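Local coordinates for Crov588 (Cafeteriavirus, PDB 6NYR), which is of unknown function but folds as a circular leucine-rich-repeat solenoid built largely from FNIP repeats, at residues L76-H87 and S98-F108. Sequence-based numbering, arbitrary orientation.
Sequences LTEIYYGIYKNH and SLLKLKLGDVF
Lys-103 NZ reaches across to the carbonyl of Tyr-81, with 3.0 Å between NZ and Tyr-81 O, approaching from above the carbonyl plane. The same ammonium also bonds Leu-104 O and forms a salt bridge with Asp-106 OD1, so three oxygens grip it; the bend at chi4 (-62°) in an otherwise extended chain curls the amine back onto them. Asp-106 OD1 takes a further hydrogen bond from Glu-128 N of the next coil. Another bond to a side chain across the contact is Gly-105 N to His-87 NE2, 3.1 Å long, nearly straight at 170° and close to the imidazole plane, which helps set the rotation of that ring, together with a weak bond between His-87 ND1 and Glu-91 OE2.

Between these coils the backbone ladder is parallel: the axes of strands 78-80 and 101-103 run 11° apart in direction and approach to 4.9 Å. Ile-79 N donates to Lys-101 O and Ile-79 O accepts from Lys-103 N, while Thr-77 O receives both Leu-100 N and Lys-101 N. This is the stacking of successive leucine-rich-repeat coils, continued by strands 56-58 and 123-125 on the two flanks. Past the strands, Asp-106 N meets Gly-82 O and Val-107 N meets Lys-85 O.

Among the residues packed inside the coils, Ile-79 CG2 lies 3.8 Å from Leu-102 CD1, the two side chains heading in the same direction. His-87 and Phe-108 form an offset edge-to-face pair, the edge of His-87 toward the face of Phe-108, centroids 5.9 Å apart, and Leu-92 of helix 89-93 touches both side chains. On the other side of the strands, Tyr-80 OH bonds Glu-78 OE1 from above the carboxylate plane and passes 3.5 Å from Lys-101 CB; Glu-78 and Lys-101 run alongside each other, with OE2 and NZ at 4.3 Å, too far apart for a salt bridge.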
loop_
_atom_site.group_PDB
_atom_site.type_symbol
_atom_site.label_atom_id
_atom_site.label_comp_id
_atom_site.label_asym_id
_atom_site.label_seq_id
_atom_site.Cartn_x
_atom_site.Cartn_y
_atom_site.Cartn_z
ATOM N N LEU A 76 5.766 23.667 23.685
ATOM C CA LEU A 76 6.190 22.473 22.960
ATOM C C LEU A 76 6.042 21.240 23.845
ATOM O O LEU A 76 6.426 21.253 25.020
ATOM C CB LEU A 76 7.637 22.577 22.502
ATOM C CG LEU A 76 7.951 22.840 21.029
ATOM C CD1 LEU A 76 9.382 22.313 20.771
ATOM C CD2 LEU A 76 6.977 22.224 20.073
ATOM N N THR A 77 5.488 20.171 23.278
ATOM C CA THR A 77 5.435 18.877 23.939
ATOM C C THR A 77 6.213 17.792 23.214
ATOM O O THR A 77 6.521 16.764 23.829
ATOM C CB THR A 77 3.978 18.406 24.085
ATOM O OG1 THR A 77 3.367 18.336 22.791
ATOM C CG2 THR A 77 3.196 19.357 24.971
ATOM N N GLU A 78 6.545 17.988 21.941
ATOM C CA GLU A 78 7.221 16.973 21.150
ATOM C C GLU A 78 8.180 17.646 20.186
ATOM O O GLU A 78 7.851 18.678 19.595
ATOM C CB GLU A 78 6.224 16.127 20.355
ATOM C CG GLU A 78 5.030 15.672 21.141
ATOM C CD GLU A 78 4.164 14.676 20.382
ATOM O OE1 GLU A 78 4.578 14.243 19.290
ATOM O OE2 GLU A 78 3.063 14.342 20.880
ATOM N N ILE A 79 9.371 17.073 20.041
ATOM C CA ILE A 79 10.289 17.490 18.990
ATOM C C ILE A 79 11.175 16.307 18.628
ATOM O O ILE A 79 11.692 15.602 19.501
ATOM C CB ILE A 79 11.143 18.711 19.398
ATOM C CG1 ILE A 79 11.941 19.192 18.177
ATOM C CG2 ILE A 79 12.090 18.353 20.533
ATOM C CD1 ILE A 79 12.529 20.564 18.323
ATOM N N TYR A 80 11.352 16.101 17.324
ATOM C CA TYR A 80 12.110 14.977 16.789
ATOM C C TYR A 80 13.160 15.515 15.831
ATOM O O TYR A 80 12.820 16.164 14.836
ATOM C CB TYR A 80 11.177 13.993 16.081
ATOM C CG TYR A 80 9.958 13.629 16.904
ATOM C CD1 TYR A 80 9.956 12.502 17.712
ATOM C CD2 TYR A 80 8.813 14.416 16.879
ATOM C CE1 TYR A 80 8.851 12.165 18.466
ATOM C CE2 TYR A 80 7.700 14.087 17.634
ATOM C CZ TYR A 80 7.724 12.959 18.428
ATOM O OH TYR A 80 6.623 12.624 19.182
ATOM N N TYR A 81 14.429 15.255 16.134
ATOM C CA TYR A 81 15.535 15.767 15.341
ATOM C C TYR A 81 16.052 14.703 14.374
ATOM O O TYR A 81 15.765 13.509 14.501
ATOM C CB TYR A 81 16.673 16.256 16.245
ATOM C CG TYR A 81 16.380 17.530 17.005
ATOM C CD1 TYR A 81 16.388 18.759 16.360
ATOM C CD2 TYR A 81 16.115 17.506 18.368
ATOM C CE1 TYR A 81 16.134 19.930 17.046
ATOM C CE2 TYR A 81 15.856 18.676 19.064
ATOM C CZ TYR A 81 15.870 19.884 18.397
ATOM O OH TYR A 81 15.615 21.053 19.078
ATOM N N GLY A 82 16.860 15.162 13.410
ATOM C CA GLY A 82 17.272 14.362 12.289
ATOM C C GLY A 82 18.738 13.984 12.315
ATOM O O GLY A 82 19.400 14.002 13.362
ATOM N N ILE A 83 19.268 13.678 11.130
ATOM C CA ILE A 83 20.535 12.964 11.026
ATOM C C ILE A 83 21.736 13.857 11.296
ATOM O O ILE A 83 22.769 13.375 11.779
ATOM C CB ILE A 83 20.634 12.314 9.634
ATOM C CG1 ILE A 83 21.823 11.353 9.560
ATOM C CG2 ILE A 83 20.783 13.387 8.552
ATOM C CD1 ILE A 83 21.595 10.055 10.298
ATOM N N TYR A 84 21.644 15.145 10.992
ATOM C CA TYR A 84 22.791 16.036 11.086
ATOM C C TYR A 84 22.796 16.885 12.353
ATOM O O TYR A 84 23.733 17.665 12.555
ATOM C CB TYR A 84 22.833 16.946 9.850
ATOM C CG TYR A 84 23.386 16.302 8.594
ATOM C CD1 TYR A 84 24.607 15.630 8.609
ATOM C CD2 TYR A 84 22.694 16.373 7.392
ATOM C CE1 TYR A 84 25.121 15.048 7.461
ATOM C CE2 TYR A 84 23.202 15.787 6.236
ATOM C CZ TYR A 84 24.411 15.130 6.280
ATOM O OH TYR A 84 24.912 14.554 5.134
ATOM N N LYS A 85 21.795 16.738 13.218
ATOM C CA LYS A 85 21.669 17.596 14.389
ATOM C C LYS A 85 22.517 17.081 15.545
ATOM O O LYS A 85 22.456 15.900 15.898
ATOM C CB LYS A 85 20.204 17.685 14.817
ATOM C CG LYS A 85 19.946 18.544 16.049
ATOM C CD LYS A 85 20.337 20.000 15.816
ATOM C CE LYS A 85 19.898 20.885 16.981
ATOM N NZ LYS A 85 21.007 21.210 17.926
ATOM N N ASN A 86 23.307 17.976 16.130
ATOM C CA ASN A 86 24.072 17.721 17.341
ATOM C C ASN A 86 23.423 18.445 18.515
ATOM O O ASN A 86 22.515 19.263 18.346
ATOM C CB ASN A 86 25.525 18.182 17.163
ATOM C CG ASN A 86 26.483 17.481 18.108
ATOM O OD1 ASN A 86 26.074 16.884 19.102
ATOM N ND2 ASN A 86 27.772 17.553 17.797
ATOM N N HIS A 87 23.897 18.133 19.720
ATOM C CA HIS A 87 23.465 18.849 20.909
ATOM C C HIS A 87 24.650 19.057 21.844
ATOM O O HIS A 87 25.540 18.211 21.955
ATOM C CB HIS A 87 22.363 18.103 21.692
ATOM C CG HIS A 87 21.114 17.861 20.905
ATOM N ND1 HIS A 87 20.219 18.864 20.597
ATOM C CD2 HIS A 87 20.604 16.725 20.373
ATOM C CE1 HIS A 87 19.219 18.358 19.898
ATOM N NE2 HIS A 87 19.427 17.062 19.751
ATOM N N SER A 98 7.834 21.628 29.407
ATOM C CA SER A 98 6.608 21.052 28.874
ATOM C C SER A 98 6.858 19.804 28.036
ATOM O O SER A 98 5.903 19.079 27.736
ATOM C CB SER A 98 5.863 22.086 28.019
ATOM O OG SER A 98 6.664 22.530 26.936
ATOM N N LEU A 99 8.107 19.532 27.663
ATOM C CA LEU A 99 8.379 18.497 26.675
ATOM C C LEU A 99 8.009 17.122 27.212
ATOM O O LEU A 99 8.376 16.754 28.332
ATOM C CB LEU A 99 9.847 18.518 26.262
ATOM C CG LEU A 99 10.099 17.933 24.870
ATOM C CD1 LEU A 99 9.537 18.865 23.794
ATOM C CD2 LEU A 99 11.572 17.665 24.630
ATOM N N LEU A 100 7.288 16.358 26.394
ATOM C CA LEU A 100 6.903 14.994 26.718
ATOM C C LEU A 100 7.570 13.949 25.840
ATOM O O LEU A 100 7.820 12.835 26.306
ATOM C CB LEU A 100 5.385 14.837 26.581
ATOM C CG LEU A 100 4.533 15.701 27.506
ATOM C CD1 LEU A 100 3.075 15.637 27.096
ATOM C CD2 LEU A 100 4.706 15.243 28.944
ATOM N N LYS A 101 7.869 14.284 24.587
ATOM C CA LYS A 101 8.376 13.331 23.611
ATOM C C LYS A 101 9.566 13.949 22.897
ATOM O O LYS A 101 9.495 15.092 22.434
ATOM C CB LYS A 101 7.278 12.951 22.622
ATOM C CG LYS A 101 6.020 12.432 23.296
ATOM C CD LYS A 101 5.174 11.624 22.332
ATOM C CE LYS A 101 3.926 11.089 23.012
ATOM N NZ LYS A 101 3.127 10.249 22.078
ATOM N N LEU A 102 10.653 13.192 22.812
ATOM C CA LEU A 102 11.903 13.726 22.298
ATOM C C LEU A 102 12.674 12.646 21.567
ATOM O O LEU A 102 12.873 11.552 22.103
ATOM C CB LEU A 102 12.757 14.285 23.442
ATOM C CG LEU A 102 14.220 14.627 23.161
ATOM C CD1 LEU A 102 14.352 15.808 22.224
ATOM C CD2 LEU A 102 14.945 14.885 24.490
ATOM N N LYS A 103 13.103 12.960 20.350
ATOM C CA LYS A 103 14.149 12.205 19.675
ATOM C C LYS A 103 15.361 13.117 19.514
ATOM O O LYS A 103 15.260 14.190 18.907
ATOM C CB LYS A 103 13.716 11.675 18.310
ATOM C CG LYS A 103 14.839 10.877 17.646
ATOM C CD LYS A 103 14.531 10.506 16.207
ATOM C CE LYS A 103 15.761 9.908 15.525
ATOM N NZ LYS A 103 16.906 10.867 15.455
ATOM N N LEU A 104 16.494 12.693 20.064
ATOM C CA LEU A 104 17.729 13.450 19.954
ATOM C C LEU A 104 18.298 13.359 18.540
ATOM O O LEU A 104 18.020 12.421 17.786
ATOM C CB LEU A 104 18.756 12.924 20.952
ATOM C CG LEU A 104 18.358 13.037 22.422
ATOM C CD1 LEU A 104 19.301 12.238 23.305
ATOM C CD2 LEU A 104 18.327 14.499 22.840
ATOM N N GLY A 105 19.089 14.367 18.179
ATOM C CA GLY A 105 19.812 14.312 16.923
ATOM C C GLY A 105 20.779 13.142 16.882
ATOM O O GLY A 105 21.236 12.645 17.912
ATOM N N ASP A 106 21.092 12.698 15.666
ATOM C CA ASP A 106 21.900 11.500 15.493
ATOM C C ASP A 106 23.386 11.738 15.716
ATOM O O ASP A 106 24.124 10.768 15.917
ATOM C CB ASP A 106 21.675 10.924 14.093
ATOM C CG ASP A 106 20.274 10.368 13.914
ATOM O OD1 ASP A 106 19.701 9.853 14.897
ATOM O OD2 ASP A 106 19.739 10.454 12.789
ATOM N N VAL A 107 23.847 12.988 15.682
ATOM C CA VAL A 107 25.251 13.242 15.979
ATOM C C VAL A 107 25.522 13.159 17.480
ATOM O O VAL A 107 26.611 12.743 17.892
ATOM C CB VAL A 107 25.692 14.610 15.437
ATOM C CG1 VAL A 107 27.140 14.901 15.831
ATOM C CG2 VAL A 107 25.525 14.677 13.928
ATOM N N PHE A 108 24.554 13.543 18.308
ATOM C CA PHE A 108 24.794 13.659 19.737
ATOM C C PHE A 108 25.393 12.376 20.292
ATOM O O PHE A 108 24.880 11.280 20.061
ATOM C CB PHE A 108 23.494 13.976 20.467
ATOM C CG PHE A 108 23.667 14.147 21.944
ATOM C CD1 PHE A 108 24.306 15.268 22.448
ATOM C CD2 PHE A 108 23.201 13.195 22.830
ATOM C CE1 PHE A 108 24.466 15.441 23.803
ATOM C CE2 PHE A 108 23.361 13.361 24.190
ATOM C CZ PHE A 108 23.996 14.485 24.679
#